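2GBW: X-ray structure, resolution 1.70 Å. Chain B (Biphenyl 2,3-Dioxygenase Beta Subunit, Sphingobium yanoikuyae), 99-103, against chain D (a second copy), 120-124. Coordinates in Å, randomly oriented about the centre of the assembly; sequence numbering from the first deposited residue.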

# COMPACT_ATOMS: atom_id res chain seq x y z
N ILE B 99 -9.31 11.44 14.31
CA ILE B 99 -8.28 12.24 13.66
C ILE B 99 -7.24 12.56 14.74
O ILE B 99 -7.59 12.73 15.92
CB ILE B 99 -8.87 13.48 13.01
CG1 ILE B 99 -7.81 14.25 12.20
CG2 ILE B 99 -9.59 14.37 14.05
CD1 ILE B 99 -8.41 15.21 11.21
N ARG B 100 -5.99 12.55 14.35
CA ARG B 100 -4.92 12.90 15.28
C ARG B 100 -3.87 13.73 14.61
O ARG B 100 -3.41 13.43 13.56
CB ARG B 100 -4.28 11.65 15.91
CG ARG B 100 -3.49 11.91 17.16
CD ARG B 100 -3.15 10.73 18.04
NE ARG B 100 -4.32 9.91 18.41
CZ ARG B 100 -5.13 10.16 19.43
NH1 ARG B 100 -4.91 11.18 20.30
NH2 ARG B 100 -6.18 9.38 19.62
N TYR B 101 -3.45 14.80 15.28
CA TYR B 101 -2.57 15.81 14.66
C TYR B 101 -1.21 15.88 15.36
O TYR B 101 -1.11 15.90 16.60
CB TYR B 101 -3.18 17.23 14.80
CG TYR B 101 -4.49 17.52 14.14
CD1 TYR B 101 -5.69 17.09 14.71
CD2 TYR B 101 -4.57 18.32 13.03
CE1 TYR B 101 -6.91 17.37 14.12
CE2 TYR B 101 -5.80 18.60 12.43
CZ TYR B 101 -6.96 18.14 12.98
OH TYR B 101 -8.17 18.47 12.42
N PHE B 102 -0.16 15.94 14.54
CA PHE B 102 1.20 16.06 14.98
C PHE B 102 1.78 17.35 14.43
O PHE B 102 2.08 17.45 13.24
CB PHE B 102 1.99 14.82 14.59
CG PHE B 102 1.48 13.56 15.25
CD1 PHE B 102 0.42 12.90 14.71
CD2 PHE B 102 2.10 13.03 16.41
CE1 PHE B 102 -0.11 11.74 15.31
CE2 PHE B 102 1.58 11.86 17.05
CZ PHE B 102 0.50 11.20 16.46
N VAL B 103 1.86 18.35 15.30
CA VAL B 103 2.27 19.69 14.91
C VAL B 103 3.72 19.85 15.33
O VAL B 103 4.05 19.60 16.48
CB VAL B 103 1.38 20.78 15.55
CG1 VAL B 103 1.87 22.20 15.19
CG2 VAL B 103 -0.05 20.58 15.17
N SER D 120 -1.37 13.16 25.66
CA SER D 120 -0.41 13.28 24.60
C SER D 120 -0.84 12.46 23.43
O SER D 120 -1.67 11.52 23.59
CB SER D 120 0.98 12.87 25.02
OG SER D 120 1.08 11.59 25.58
N ASN D 121 -0.30 12.84 22.28
CA ASN D 121 -0.43 12.09 21.01
C ASN D 121 0.82 11.28 20.75
O ASN D 121 1.94 11.79 20.92
CB ASN D 121 -0.62 13.07 19.84
CG ASN D 121 -2.01 13.72 19.81
OD1 ASN D 121 -2.93 13.32 20.53
ND2 ASN D 121 -2.16 14.73 18.98
N ILE D 122 0.66 10.04 20.33
CA ILE D 122 1.80 9.23 20.03
C ILE D 122 1.71 8.59 18.67
O ILE D 122 0.66 8.00 18.32
CB ILE D 122 2.05 8.14 21.07
CG1 ILE D 122 2.00 8.71 22.48
CG2 ILE D 122 3.46 7.50 20.86
CD1 ILE D 122 1.93 7.68 23.58
N LEU D 123 2.80 8.74 17.91
CA LEU D 123 3.01 8.03 16.65
C LEU D 123 4.17 7.04 16.83
O LEU D 123 5.26 7.39 17.29
CB LEU D 123 3.28 9.09 15.56
CG LEU D 123 3.65 8.71 14.15
CD1 LEU D 123 2.58 7.90 13.59
CD2 LEU D 123 3.90 9.97 13.25
N VAL D 124 3.95 5.80 16.44
CA VAL D 124 4.92 4.75 16.61
C VAL D 124 5.25 4.15 15.24
O VAL D 124 4.36 3.66 14.59
CB VAL D 124 4.44 3.66 17.58
CG1 VAL D 124 5.56 2.62 17.80
CG2 VAL D 124 3.99 4.25 18.97

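This contact is a near-perpendicular crossing of two β-strands from different copies of one subunit, held by side chains rather than by a shared sheet, with one asparagine supplying the polar link and one phenylalanine the apolar one. It illustrates a general principle: side chains can supply the hydrogen bonds between strands that cross steeply, one of them here ending on a main-chain carbonyl.

The geometry makes the case plainly. The N-to-C directions of the two strands differ by 88°, and their axes come no closer than 7.7 Å. The nearest pair of α-carbons, CA of Arg B100 and CA of Asn D121, lies 7.3 Å apart, well beyond the spacing of neighbouring strands in a sheet. A crossing of this kind also keeps the contact short, since each strand soon leaves the other behind: Ile B99, Val B103, Ser D120 and Val D124 make no contact, and the two stretches together bury 286 Å².

Asn D121 is the centre of the polar network. Its CA-to-CB bond points toward the opposing strand, and with chi1 in the m well its carboxamide reaches two successive residues of chain B. The amide uses both of its ends. NH1 of Arg B100 donates to OD1 of Asn D121 at 2.9 Å, with an N-H...acceptor angle of 157°, while ND2 of Asn D121 donates to the backbone O of Tyr B101, also at 2.9 Å but at a more bent 138°. An asparagine is well suited to such a position because it carries an acceptor and a donor side by side, so that it can accept from one N-H group of a guanidinium and donate to a peptide carbonyl.

The two chain B partners take part in different ways. Arg B100 points toward the other strand, and its side chain, bent at chi3 into the m well, presents NH1 to the amide oxygen, which sits at the edge of the guanidinium and near its plane, where the N-H groups are directed. NE and NH2 are hydrogen-bonded elsewhere in the structure. Tyr B101, by contrast, has its CA-to-CB bond directed away; its contribution is the carbonyl oxygen, so the bond it accepts does not depend on its aromatic side chain.

Phe B102 provides the apolar half. Its CA-to-CB bond runs sideways, yet the end of the ring comes nearer and packs along the chain D strand. CE2 of Phe B102 lies 3.8 Å from CB of Asn D121; its apolar side-chain contact is with CB of Leu D123, 3.6 Å from CE2 of Phe B102. The ring also meets backbone: CZ of Phe B102 is 3.6 Å from C of Ile D122, which lies at the ring edge, and CE2 of Phe B102 is 3.5 Å from N of Leu D123. The alternation of a strand explains this arrangement, for Asn D121 and Leu D123 both point toward chain B, whereas the intervening Ile D122 points away and leaves its main chain accessible to the ring.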